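Local coordinates for tungstate ABC transporter, periplasmic tungstate-binding protein (Geobacter sulfurreducens, PDB 3LR1) that probably captures tungstate in the periplasm and delivers it to the membrane components of an ABC importer, at residues A[199-204]-A[218-223]; A[79-84]-A[223-228]; A[7-12]-A[55-60]. All coordinates share one frame; numbering follows the deposited sequence.

Interaction 1. Residues A[199-204]-A[218-223]; sequences YGIMAV and MKLIDY
Ile201 and Ile221 form the middle of this contact, which is apolar in its side-chain pairs. Their side chains slide past each other in opposite directions, branch against branch: Ile201 CG2 meets Ile221 CG2 at 3.9 Å, and Ile221 CG1 lies 4.0 Å from both Ile201 CG1 and Ile201 CG2. Leu220 adds a looser touch from the next position on the helix, its CD2 being 4.4 Å from Ile201 CD1.

A second kind of contact sets a methyl group against backbone. With CD1 anti to CB (chi2 175°), Ile221 lays that methyl against the strand backbone, 3.5 Å from Ala203 N and 3.7 Å from Met202 C.

The third involves selenium. Met218 is a selenomethionine whose CB points away from the strand, but a bend at chi2 (-53°) brings SE back to 4.0 Å from Ala203 CB. Its terminal methyl CE and Ile221 CD1 are modelled too close together, so the exact place of both is doubtful.

The backbone bonds lie to the side of the contact: the strand pairs with its neighbours in the sheet, Ile201 with Lys79 on one flank and Met202 with Val58 on the other, while in the helix Asp222 N donates to Met218 O at 2.9 Å. The contact therefore depends on shape and apolar burial. Val57 and Phe59 also touch Ile201, and Phe28 of helix 20-32 lies against Leu220.

Strand and helix run antiparallel at 162°, with axes 8.5 Å apart. After strand 197-204 the chain loops round and returns as helix 214-224, laid on the sheet it has just left: the helix-on-sheet packing of an alpha/beta lobe, as in periplasmic binding proteins.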
ATOM      1  N   TYR A 199       5.855  -0.926  -5.327  1.00 22.91           N
ATOM      2  CA  TYR A 199       6.030   0.113  -4.357  1.00 21.30           C
ATOM      3  C   TYR A 199       7.167   0.885  -4.877  1.00 20.42           C
ATOM      4  O   TYR A 199       8.025   0.311  -5.534  1.00 23.86           O
ATOM      5  CB  TYR A 199       6.361  -0.389  -2.950  1.00 20.49           C
ATOM      6  CG  TYR A 199       5.151  -0.930  -2.261  1.00 20.53           C
ATOM      7  CD1 TYR A 199       4.570  -0.267  -1.174  1.00 18.48           C
ATOM      8  CD2 TYR A 199       4.567  -2.088  -2.704  1.00 21.27           C
ATOM      9  CE1 TYR A 199       3.442  -0.777  -0.559  1.00 20.21           C
ATOM     10  CE2 TYR A 199       3.456  -2.603  -2.098  1.00 20.49           C
ATOM     11  CZ  TYR A 199       2.904  -1.948  -1.019  1.00 18.66           C
ATOM     12  OH  TYR A 199       1.805  -2.452  -0.430  1.00 22.75           O
ATOM     13  N   GLY A 200       7.197   2.169  -4.572  1.00 17.80           N
ATOM     14  CA  GLY A 200       8.394   2.974  -4.751  1.00 17.24           C
ATOM     15  C   GLY A 200       9.067   3.391  -3.437  1.00 16.34           C
ATOM     16  O   GLY A 200       8.407   3.781  -2.486  1.00 18.21           O
ATOM     17  N   ILE A 201      10.384   3.251  -3.390  1.00 15.79           N
ATOM     18  CA  ILE A 201      11.208   3.680  -2.284  1.00 15.99           C
ATOM     19  C   ILE A 201      12.139   4.760  -2.847  1.00 16.01           C
ATOM     20  O   ILE A 201      12.717   4.571  -3.919  1.00 16.34           O
ATOM     21  CB  ILE A 201      11.945   2.491  -1.567  1.00 15.87           C
ATOM     22  CG1 ILE A 201      12.491   2.991  -0.226  1.00 13.95           C
ATOM     23  CG2 ILE A 201      13.047   1.831  -2.460  1.00 15.48           C
ATOM     24  CD1 ILE A 201      12.955   1.858   0.739  1.00 14.17           C
HETATM   25  N   MSE A 202      12.224   5.907  -2.159  1.00 15.62           N
HETATM   26  CA  MSE A 202      12.891   7.117  -2.703  1.00 15.33           C
HETATM   27  C   MSE A 202      13.585   7.819  -1.561  1.00 14.33           C
HETATM   28  O   MSE A 202      13.078   7.815  -0.441  1.00 14.41           O
HETATM   29  CB  MSE A 202      11.882   8.092  -3.323  1.00 17.10           C
HETATM   30  CG  MSE A 202      11.016   7.527  -4.355  1.00 21.26           C
HETATM   31 SE   MSE A 202       9.562   8.716  -4.780  1.00 27.60          SE
HETATM   32  CE  MSE A 202       8.300   8.662  -3.320  1.00 26.55           C
ATOM     33  N   ALA A 203      14.738   8.400  -1.849  1.00 13.71           N
ATOM     34  CA  ALA A 203      15.492   9.215  -0.917  1.00 12.57           C
ATOM     35  C   ALA A 203      15.063  10.667  -1.107  1.00 12.89           C
ATOM     36  O   ALA A 203      14.869  11.137  -2.268  1.00 13.74           O
ATOM     37  CB  ALA A 203      16.993   9.024  -1.138  1.00 12.42           C
ATOM     38  N   VAL A 204      14.895  11.369   0.027  1.00 13.24           N
ATOM     39  CA  VAL A 204      14.594  12.790   0.065  1.00 13.47           C
ATOM     40  C   VAL A 204      15.881  13.511  -0.373  1.00 14.07           C
ATOM     41  O   VAL A 204      17.001  13.177   0.088  1.00 14.81           O
ATOM     42  CB  VAL A 204      14.150  13.249   1.446  1.00 13.13           C
ATOM     43  CG1 VAL A 204      13.989  14.773   1.485  1.00 12.73           C
ATOM     44  CG2 VAL A 204      12.802  12.578   1.788  1.00 13.37           C
HETATM   45  N   MSE A 218      20.304   5.996   1.107  1.00 14.97           N
HETATM   46  CA  MSE A 218      20.760   5.263  -0.058  1.00 15.31           C
HETATM   47  C   MSE A 218      21.174   3.813   0.328  1.00 16.60           C
HETATM   48  O   MSE A 218      20.908   2.847  -0.425  1.00 15.16           O
HETATM   49  CB  MSE A 218      21.833   6.053  -0.757  1.00 16.22           C
HETATM   50  CG  MSE A 218      21.301   7.275  -1.542  1.00 16.03           C
HETATM   51 SE   MSE A 218      19.864   6.872  -2.830  1.00 23.57          SE
HETATM   52  CE  MSE A 218      18.526   6.010  -1.695  1.00 33.22           C
ATOM     53  N   LYS A 219      21.731   3.658   1.526  1.00 17.12           N
ATOM     54  CA  LYS A 219      22.034   2.304   1.997  1.00 17.70           C
ATOM     55  C   LYS A 219      20.810   1.486   2.195  1.00 17.09           C
ATOM     56  O   LYS A 219      20.789   0.301   1.843  1.00 15.74           O
ATOM     57  CB  LYS A 219      22.871   2.328   3.219  1.00 18.45           C
ATOM     58  CG  LYS A 219      24.329   2.660   2.930  1.00 21.40           C
ATOM     59  CD  LYS A 219      25.034   3.058   4.226  1.00 25.47           C
ATOM     60  CE  LYS A 219      26.518   3.160   4.031  1.00 28.07           C
ATOM     61  NZ  LYS A 219      27.103   3.939   5.186  1.00 32.42           N
ATOM     62  N   LEU A 220      19.763   2.131   2.730  1.00 16.67           N
ATOM     63  CA  LEU A 220      18.500   1.468   2.905  1.00 15.87           C
ATOM     64  C   LEU A 220      17.921   1.012   1.581  1.00 16.27           C
ATOM     65  O   LEU A 220      17.476  -0.159   1.456  1.00 15.06           O
ATOM     66  CB  LEU A 220      17.510   2.298   3.703  1.00 14.88           C
ATOM     67  CG  LEU A 220      16.168   1.594   3.937  1.00 12.14           C
ATOM     68  CD1 LEU A 220      16.302   0.319   4.874  1.00 12.21           C
ATOM     69  CD2 LEU A 220      15.120   2.577   4.520  1.00 13.29           C
ATOM     70  N   ILE A 221      17.925   1.900   0.583  1.00 17.51           N
ATOM     71  CA  ILE A 221      17.354   1.545  -0.688  1.00 16.84           C
ATOM     72  C   ILE A 221      18.145   0.381  -1.337  1.00 15.69           C
ATOM     73  O   ILE A 221      17.557  -0.542  -1.887  1.00 15.24           O
ATOM     74  CB  ILE A 221      17.303   2.766  -1.657  1.00 16.64           C
ATOM     75  CG1 ILE A 221      16.301   3.807  -1.090  1.00 16.85           C
ATOM     76  CG2 ILE A 221      16.909   2.255  -3.061  1.00 16.32           C
ATOM     77  CD1 ILE A 221      16.211   5.181  -1.873  1.00 17.01           C
ATOM     78  N   ASP A 222      19.451   0.431  -1.257  1.00 17.19           N
ATOM     79  CA  ASP A 222      20.332  -0.651  -1.772  1.00 18.32           C
ATOM     80  C   ASP A 222      20.017  -1.981  -1.091  1.00 17.74           C
ATOM     81  O   ASP A 222      20.005  -3.043  -1.713  1.00 18.60           O
ATOM     82  CB  ASP A 222      21.822  -0.285  -1.568  1.00 19.37           C
ATOM     83  CG  ASP A 222      22.323   0.860  -2.527  1.00 25.09           C
ATOM     84  OD1 ASP A 222      21.646   1.189  -3.529  1.00 28.80           O
ATOM     85  OD2 ASP A 222      23.422   1.431  -2.285  1.00 32.56           O
ATOM     86  N   TYR A 223      19.730  -1.876   0.203  1.00 17.62           N
ATOM     87  CA  TYR A 223      19.431  -3.037   1.023  1.00 16.78           C
ATOM     88  C   TYR A 223      18.131  -3.681   0.637  1.00 15.49           C
ATOM     89  O   TYR A 223      18.084  -4.887   0.410  1.00 15.72           O
ATOM     90  CB  TYR A 223      19.511  -2.725   2.536  1.00 15.72           C
ATOM     91  CG  TYR A 223      18.837  -3.819   3.362  1.00 17.29           C
ATOM     92  CD1 TYR A 223      19.458  -5.037   3.637  1.00 20.11           C
ATOM     93  CD2 TYR A 223      17.580  -3.616   3.857  1.00 16.36           C
ATOM     94  CE1 TYR A 223      18.800  -6.026   4.411  1.00 18.98           C
ATOM     95  CE2 TYR A 223      16.924  -4.595   4.596  1.00 17.64           C
ATOM     96  CZ  TYR A 223      17.529  -5.772   4.853  1.00 17.43           C
ATOM     97  OH  TYR A 223      16.834  -6.689   5.526  1.00 17.03           O
TER

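Interaction 2. Residues A[79-84]-A[223-228]; sequences KDVMYN and YVTGPE
Lys79 and Thr225 meet where strand 78-90 passes the turn that follows helix 214-224, and their side chains cross obliquely. The lysine chain is bent at chi2 and again at chi3 (-67°), and it is the methylene CE, not the ammonium group, that comes closest to the threonine: CE lies 3.6 Å from Thr225 OG1 and 3.6 Å from Thr225 CG2. Nearer the strand, Lys79 CB also touches Thr225 CG2, at 3.9 Å, and the same methyl approaches Asp80 O.

Thr225 OG1 stands between its own backbone N and carbonyl carbon (chi1 60°). It is hydrogen-bonded to Ile221 O, with a weak second bond to Asp222 O, and this hold on the preceding helical turn fixes the rotation, which sets CG2 against Lys79 and Asp80 O. Asp80 directs its CB away; its OD1 forms salt bridges with Arg78 and Arg63.

Val81 and Val224 cross at about a right angle, touching through single methyls, Val81 CG2 to Val224 CG1 at 3.9 Å. Val81 CG2 also comes to 4.3 Å from Thr225 CG2.

The segment 223-228 is the joint between two helices, with Gly226 as N-cap of helix 227-235. Ile233 of that helix packs on both Val81 and Val224, Leu24 of helix 20-32 touches Val224, and Tyr199 and Ile201 of the adjoining strand 197-204 flank Val81.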
ATOM      1  N   LYS A  79      13.423   3.514  -6.546  1.00 20.13           N
ATOM      2  CA  LYS A  79      13.483   2.129  -6.975  1.00 21.14           C
ATOM      3  C   LYS A  79      12.178   1.415  -6.710  1.00 20.74           C
ATOM      4  O   LYS A  79      11.531   1.615  -5.674  1.00 21.23           O
ATOM      5  CB  LYS A  79      14.664   1.409  -6.307  1.00 21.95           C
ATOM      6  CG  LYS A  79      16.038   1.810  -6.821  1.00 26.71           C
ATOM      7  CD  LYS A  79      16.526   0.863  -7.918  1.00 33.05           C
ATOM      8  CE  LYS A  79      16.828  -0.617  -7.407  1.00 36.28           C
ATOM      9  NZ  LYS A  79      16.616  -1.787  -8.427  1.00 36.57           N
ATOM     10  N   ASP A  80      11.785   0.560  -7.642  1.00 21.38           N
ATOM     11  CA  ASP A  80      10.654  -0.308  -7.473  1.00 22.55           C
ATOM     12  C   ASP A  80      11.006  -1.351  -6.458  1.00 23.67           C
ATOM     13  O   ASP A  80      12.106  -1.961  -6.505  1.00 25.29           O
ATOM     14  CB  ASP A  80      10.328  -1.115  -8.770  1.00 24.59           C
ATOM     15  CG  ASP A  80       9.557  -0.310  -9.831  1.00 26.98           C
ATOM     16  OD1 ASP A  80       8.949   0.724  -9.526  1.00 31.16           O
ATOM     17  OD2 ASP A  80       9.528  -0.772 -11.008  1.00 31.70           O
ATOM     18  N   VAL A  81      10.035  -1.625  -5.608  1.00 23.58           N
ATOM     19  CA  VAL A  81      10.078  -2.669  -4.635  1.00 24.08           C
ATOM     20  C   VAL A  81       8.828  -3.506  -4.894  1.00 24.52           C
ATOM     21  O   VAL A  81       7.687  -3.112  -4.573  1.00 24.91           O
ATOM     22  CB  VAL A  81      10.063  -2.125  -3.206  1.00 24.44           C
ATOM     23  CG1 VAL A  81       9.947  -3.284  -2.219  1.00 25.05           C
ATOM     24  CG2 VAL A  81      11.267  -1.279  -2.964  1.00 22.52           C
HETATM   25  N   MSE A  82       9.056  -4.658  -5.532  1.00 24.67           N
HETATM   26  CA  MSE A  82       7.959  -5.477  -5.980  1.00 25.40           C
HETATM   27  C   MSE A  82       7.489  -6.201  -4.775  1.00 24.80           C
HETATM   28  O   MSE A  82       8.199  -7.034  -4.213  1.00 25.45           O
HETATM   29  CB  MSE A  82       8.401  -6.447  -7.079  1.00 27.27           C
HETATM   30  CG  MSE A  82       8.828  -5.689  -8.393  1.00 31.47           C
HETATM   31 SE   MSE A  82       7.309  -4.753  -9.302  1.00 49.85          SE
HETATM   32  CE  MSE A  82       8.239  -3.168  -9.220  1.00 36.93           C
ATOM     33  N   TYR A  83       6.260  -5.911  -4.376  1.00 23.28           N
ATOM     34  CA  TYR A  83       5.713  -6.566  -3.198  1.00 22.84           C
ATOM     35  C   TYR A  83       4.227  -6.485  -3.223  1.00 21.73           C
ATOM     36  O   TYR A  83       3.666  -5.512  -3.716  1.00 21.98           O
ATOM     37  CB  TYR A  83       6.239  -5.892  -1.920  1.00 23.81           C
ATOM     38  CG  TYR A  83       5.481  -6.278  -0.696  1.00 23.65           C
ATOM     39  CD1 TYR A  83       5.422  -7.588  -0.302  1.00 25.64           C
ATOM     40  CD2 TYR A  83       4.842  -5.327   0.072  1.00 25.87           C
ATOM     41  CE1 TYR A  83       4.691  -7.988   0.844  1.00 26.70           C
ATOM     42  CE2 TYR A  83       4.113  -5.689   1.232  1.00 27.39           C
ATOM     43  CZ  TYR A  83       4.033  -7.038   1.592  1.00 28.40           C
ATOM     44  OH  TYR A  83       3.325  -7.487   2.692  1.00 31.22           O
ATOM     45  N   ASN A  84       3.582  -7.503  -2.675  1.00 21.43           N
ATOM     46  CA  ASN A  84       2.184  -7.492  -2.408  1.00 21.37           C
ATOM     47  C   ASN A  84       1.312  -7.654  -3.654  1.00 22.15           C
ATOM     48  O   ASN A  84       1.824  -7.538  -4.836  1.00 23.11           O
ATOM     49  CB  ASN A  84       1.833  -6.182  -1.703  1.00 21.87           C
ATOM     50  CG  ASN A  84       0.762  -6.339  -0.611  1.00 21.14           C
ATOM     51  OD1 ASN A  84       0.022  -7.325  -0.552  1.00 22.12           O
ATOM     52  ND2 ASN A  84       0.627  -5.308   0.195  1.00 17.59           N
ATOM     53  N   TYR A 223      19.730  -1.876   0.203  1.00 17.62           N
ATOM     54  CA  TYR A 223      19.431  -3.037   1.023  1.00 16.78           C
ATOM     55  C   TYR A 223      18.131  -3.681   0.637  1.00 15.49           C
ATOM     56  O   TYR A 223      18.084  -4.887   0.410  1.00 15.72           O
ATOM     57  CB  TYR A 223      19.511  -2.725   2.536  1.00 15.72           C
ATOM     58  CG  TYR A 223      18.837  -3.819   3.362  1.00 17.29           C
ATOM     59  CD1 TYR A 223      19.458  -5.037   3.637  1.00 20.11           C
ATOM     60  CD2 TYR A 223      17.580  -3.616   3.857  1.00 16.36           C
ATOM     61  CE1 TYR A 223      18.800  -6.026   4.411  1.00 18.98           C
ATOM     62  CE2 TYR A 223      16.924  -4.595   4.596  1.00 17.64           C
ATOM     63  CZ  TYR A 223      17.529  -5.772   4.853  1.00 17.43           C
ATOM     64  OH  TYR A 223      16.834  -6.689   5.526  1.00 17.03           O
ATOM     65  N   VAL A 224      17.078  -2.890   0.618  1.00 15.47           N
ATOM     66  CA  VAL A 224      15.742  -3.328   0.296  1.00 16.14           C
ATOM     67  C   VAL A 224      15.696  -3.923  -1.105  1.00 17.40           C
ATOM     68  O   VAL A 224      15.060  -4.878  -1.306  1.00 19.08           O
ATOM     69  CB  VAL A 224      14.738  -2.161   0.507  1.00 15.16           C
ATOM     70  CG1 VAL A 224      13.434  -2.504   0.003  1.00 19.50           C
ATOM     71  CG2 VAL A 224      14.668  -1.751   2.039  1.00 15.16           C
ATOM     72  N   THR A 225      16.421  -3.385  -2.062  1.00 19.38           N
ATOM     73  CA  THR A 225      16.444  -3.941  -3.425  1.00 20.65           C
ATOM     74  C   THR A 225      17.572  -4.933  -3.649  1.00 20.85           C
ATOM     75  O   THR A 225      17.791  -5.429  -4.773  1.00 20.58           O
ATOM     76  CB  THR A 225      16.565  -2.787  -4.443  1.00 20.99           C
ATOM     77  OG1 THR A 225      17.782  -2.040  -4.207  1.00 20.70           O
ATOM     78  CG2 THR A 225      15.330  -1.875  -4.331  1.00 20.19           C
ATOM     79  N   GLY A 226      18.358  -5.177  -2.614  1.00 21.77           N
ATOM     80  CA  GLY A 226      19.433  -6.169  -2.705  1.00 22.16           C
ATOM     81  C   GLY A 226      18.996  -7.576  -2.404  1.00 22.75           C
ATOM     82  O   GLY A 226      17.840  -7.828  -2.039  1.00 22.85           O
ATOM     83  N   PRO A 227      19.917  -8.532  -2.560  1.00 23.55           N
ATOM     84  CA  PRO A 227      19.510  -9.913  -2.399  1.00 24.15           C
ATOM     85  C   PRO A 227      18.890 -10.241  -1.025  1.00 23.19           C
ATOM     86  O   PRO A 227      17.958 -11.038  -0.978  1.00 22.88           O
ATOM     87  CB  PRO A 227      20.826 -10.731  -2.645  1.00 25.51           C
ATOM     88  CG  PRO A 227      21.872  -9.770  -3.014  1.00 25.09           C
ATOM     89  CD  PRO A 227      21.364  -8.374  -2.738  1.00 24.35           C
ATOM     90  N   GLU A 228      19.393  -9.659   0.066  1.00 22.64           N
ATOM     91  CA  GLU A 228      18.880 -10.014   1.401  1.00 22.60           C
ATOM     92  C   GLU A 228      17.494  -9.456   1.539  1.00 21.33           C
ATOM     93  O   GLU A 228      16.582 -10.165   1.948  1.00 21.71           O
ATOM     94  CB  GLU A 228      19.741  -9.495   2.545  1.00 23.06           C
ATOM     95  CG  GLU A 228      19.257 -10.062   3.878  1.00 26.75           C
ATOM     96  CD  GLU A 228      20.095  -9.623   5.053  1.00 30.98           C
ATOM     97  OE1 GLU A 228      21.072  -8.824   4.851  1.00 32.67           O
ATOM     98  OE2 GLU A 228      19.771 -10.118   6.170  1.00 29.81           O
TER

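Interaction 3. Residues A[7-12]-A[55-60]; sequences LKMSTT and VDVVFV
Lys8 and Asp56 are joined through backbone and side chain. Lys8 N donates to Asp56 OD2 at 2.9 Å in a nearly straight bond of 167°, meeting the anti lone pair. Lys8 O accepts two N-H groups, from Asp56 N at 2.9 Å and from Val57 N at 3.2 Å.

Regular parallel pairing follows: Ser10 N to Val57 O, then Phe59 N to Ser10 O, each 2.9 Å. Thr11 uses its side chain: with OG1 anti to its backbone N (chi1 -165°), the hydroxyl donates to Phe59 O at 2.7 Å. On the same face Met9, a selenomethionine, lies beside Phe59 and points the same way, its SE 5.5 Å from the ring centroid in an oblique Met-aromatic contact.

In the second shell, Ser10 OG, on the other face 3.5 Å from Val58 CG2, bonds Ala46 O, and Lys213 N binds Asp56 OD1. An alanine in place of Asp56 would probably leave both Lys8 N and Lys213 N without their acceptor and loosen the tie between strand 6-12 and the loop before helix 214-224. Strands 6-12 and 57-60 are parallel neighbours in the sheet of an alpha/beta lobe, with 35-41 beyond 6-12, as in periplasmic binding proteins.

The buried carboxylate is thus held by a backbone N-H on each oxygen, and Lys8 NZ, bonded to Asp54 O and 6.0 Å from Asp56 OD2, may add favourable charge.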
ATOM      1  N   LEU A   7      17.131   6.933  11.103  1.00 16.49           N
ATOM      2  CA  LEU A   7      16.728   7.233   9.727  1.00 16.71           C
ATOM      3  C   LEU A   7      15.226   7.230   9.802  1.00 16.14           C
ATOM      4  O   LEU A   7      14.654   6.280  10.341  1.00 17.89           O
ATOM      5  CB  LEU A   7      17.187   6.080   8.816  1.00 16.65           C
ATOM      6  CG  LEU A   7      16.780   6.176   7.359  1.00 17.43           C
ATOM      7  CD1 LEU A   7      17.508   7.317   6.670  1.00 18.73           C
ATOM      8  CD2 LEU A   7      17.078   4.790   6.682  1.00 18.57           C
ATOM      9  N   LYS A   8      14.587   8.237   9.224  1.00 15.09           N
ATOM     10  CA  LYS A   8      13.104   8.395   9.272  1.00 14.44           C
ATOM     11  C   LYS A   8      12.527   8.046   7.905  1.00 13.31           C
ATOM     12  O   LYS A   8      12.974   8.521   6.908  1.00 13.05           O
ATOM     13  CB  LYS A   8      12.759   9.820   9.615  1.00 14.70           C
ATOM     14  CG  LYS A   8      13.021  10.108  11.145  1.00 19.68           C
ATOM     15  CD  LYS A   8      12.338  11.419  11.537  1.00 23.07           C
ATOM     16  CE  LYS A   8      13.246  12.580  11.318  1.00 26.97           C
ATOM     17  NZ  LYS A   8      12.485  13.928  11.512  1.00 30.24           N
HETATM   18  N   MSE A   9      11.601   7.138   7.871  1.00 13.43           N
HETATM   19  CA  MSE A   9      10.926   6.723   6.670  1.00 13.27           C
HETATM   20  C   MSE A   9       9.425   7.016   6.806  1.00 13.48           C
HETATM   21  O   MSE A   9       8.747   6.543   7.739  1.00 13.05           O
HETATM   22  CB  MSE A   9      11.121   5.233   6.439  1.00 15.42           C
HETATM   23  CG  MSE A   9      10.419   4.683   5.258  1.00 21.23           C
HETATM   24 SE   MSE A   9      10.922   2.787   5.088  1.00 43.18          SE
HETATM   25  CE  MSE A   9       9.410   2.217   5.934  1.00 33.15           C
ATOM     26  N   SER A  10       8.878   7.743   5.852  1.00 13.74           N
ATOM     27  CA  SER A  10       7.408   7.876   5.812  1.00 12.94           C
ATOM     28  C   SER A  10       6.852   6.787   4.910  1.00 12.96           C
ATOM     29  O   SER A  10       7.465   6.408   3.895  1.00 12.58           O
ATOM     30  CB  SER A  10       6.912   9.249   5.343  1.00 12.69           C
ATOM     31  OG  SER A  10       7.242   9.441   3.990  1.00 12.34           O
ATOM     32  N   THR A  11       5.696   6.289   5.312  1.00 12.20           N
ATOM     33  CA  THR A  11       4.970   5.223   4.593  1.00 13.84           C
ATOM     34  C   THR A  11       3.492   5.329   4.888  1.00 14.48           C
ATOM     35  O   THR A  11       3.033   6.285   5.557  1.00 13.70           O
ATOM     36  CB  THR A  11       5.517   3.836   4.901  1.00 13.38           C
ATOM     37  OG1 THR A  11       5.033   2.867   3.939  1.00 16.76           O
ATOM     38  CG2 THR A  11       5.279   3.369   6.302  1.00 12.94           C
ATOM     39  N   THR A  12       2.707   4.404   4.380  1.00 17.43           N
ATOM     40  CA  THR A  12       1.300   4.476   4.715  1.00 19.76           C
ATOM     41  C   THR A  12       0.927   3.481   5.799  1.00 22.32           C
ATOM     42  O   THR A  12       1.613   2.468   6.002  1.00 21.91           O
ATOM     43  CB  THR A  12       0.408   4.224   3.514  1.00 19.47           C
ATOM     44  OG1 THR A  12       0.554   2.883   3.150  1.00 21.97           O
ATOM     45  CG2 THR A  12       0.740   5.136   2.361  1.00 16.68           C
ATOM     46  N   VAL A  55      11.300  13.712   6.810  1.00 11.67           N
ATOM     47  CA  VAL A  55      11.795  12.352   6.744  1.00 12.20           C
ATOM     48  C   VAL A  55      12.925  12.243   5.734  1.00 12.47           C
ATOM     49  O   VAL A  55      13.148  13.154   4.926  1.00 13.82           O
ATOM     50  CB  VAL A  55      10.684  11.351   6.366  1.00 12.52           C
ATOM     51  CG1 VAL A  55       9.612  11.305   7.507  1.00 12.39           C
ATOM     52  CG2 VAL A  55      10.039  11.683   4.953  1.00 13.21           C
ATOM     53  N   ASP A  56      13.654  11.117   5.775  1.00 12.95           N
ATOM     54  CA  ASP A  56      14.816  10.899   4.876  1.00 12.63           C
ATOM     55  C   ASP A  56      14.500   9.980   3.655  1.00 13.53           C
ATOM     56  O   ASP A  56      15.179  10.016   2.629  1.00 13.53           O
ATOM     57  CB  ASP A  56      15.927  10.278   5.722  1.00 13.75           C
ATOM     58  CG  ASP A  56      16.204  11.046   7.001  1.00 15.59           C
ATOM     59  OD1 ASP A  56      16.679  12.223   6.878  1.00 17.95           O
ATOM     60  OD2 ASP A  56      15.995  10.459   8.113  1.00 15.80           O
ATOM     61  N   VAL A  57      13.479   9.132   3.827  1.00 13.69           N
ATOM     62  CA  VAL A  57      13.044   8.176   2.821  1.00 13.73           C
ATOM     63  C   VAL A  57      11.535   8.118   2.776  1.00 14.70           C
ATOM     64  O   VAL A  57      10.883   8.255   3.815  1.00 15.36           O
ATOM     65  CB  VAL A  57      13.594   6.787   3.189  1.00 15.54           C
ATOM     66  CG1 VAL A  57      13.180   5.737   2.159  1.00 18.86           C
ATOM     67  CG2 VAL A  57      15.038   6.794   3.209  1.00 15.80           C
ATOM     68  N   VAL A  58      10.975   7.930   1.576  1.00 13.62           N
ATOM     69  CA  VAL A  58       9.565   7.761   1.395  1.00 12.90           C
ATOM     70  C   VAL A  58       9.342   6.413   0.772  1.00 13.56           C
ATOM     71  O   VAL A  58       9.982   6.104  -0.223  1.00 13.97           O
ATOM     72  CB  VAL A  58       8.947   8.927   0.521  1.00 12.72           C
ATOM     73  CG1 VAL A  58       7.496   8.694   0.240  1.00 14.67           C
ATOM     74  CG2 VAL A  58       9.152  10.281   1.209  1.00 11.21           C
ATOM     75  N   PHE A  59       8.376   5.652   1.296  1.00 14.53           N
ATOM     76  CA  PHE A  59       8.082   4.295   0.773  1.00 14.69           C
ATOM     77  C   PHE A  59       6.561   4.135   0.627  1.00 15.71           C
ATOM     78  O   PHE A  59       5.831   3.968   1.626  1.00 16.93           O
ATOM     79  CB  PHE A  59       8.669   3.244   1.707  1.00 14.97           C
ATOM     80  CG  PHE A  59       8.389   1.815   1.311  1.00 15.03           C
ATOM     81  CD1 PHE A  59       8.743   1.335   0.105  1.00 17.34           C
ATOM     82  CD2 PHE A  59       7.786   0.977   2.175  1.00 17.69           C
ATOM     83  CE1 PHE A  59       8.561  -0.014  -0.242  1.00 17.72           C
ATOM     84  CE2 PHE A  59       7.586  -0.386   1.848  1.00 21.12           C
ATOM     85  CZ  PHE A  59       7.970  -0.847   0.626  1.00 21.05           C
ATOM     86  N   VAL A  60       6.087   4.199  -0.596  1.00 15.27           N
ATOM     87  CA  VAL A  60       4.648   4.262  -0.841  1.00 15.21           C
ATOM     88  C   VAL A  60       4.301   3.509  -2.101  1.00 15.52           C
ATOM     89  O   VAL A  60       5.157   3.218  -2.915  1.00 17.48           O
ATOM     90  CB  VAL A  60       4.123   5.703  -0.988  1.00 16.18           C
ATOM     91  CG1 VAL A  60       4.237   6.495   0.374  1.00 15.89           C
ATOM     92  CG2 VAL A  60       4.808   6.428  -2.130  1.00 14.84           C
TER

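How the interactions relate
The three contacts share one sheet, in which strand 197-204 lies between 57-60 and 78-90. Interaction 1 is joined to interaction 2 by Tyr199 O and Val81 N, 2.8 Å apart, and to interaction 3 by Gly200 N and Val60 O, also 2.8 Å; its centre is about 9 Å from each of theirs. Segments 218-223 and 223-228 run on from each other at Tyr223. Interactions 2 and 3, about 15 Å between centres, meet where Val81 packs on Phe59. Interaction 3 reaches the ligand: the side chain of Thr12, N-cap of helix 13-18, is about 4 Å from a bound tungsten ion, whereas those of Met202 and Val81 remain about 13 Å from one.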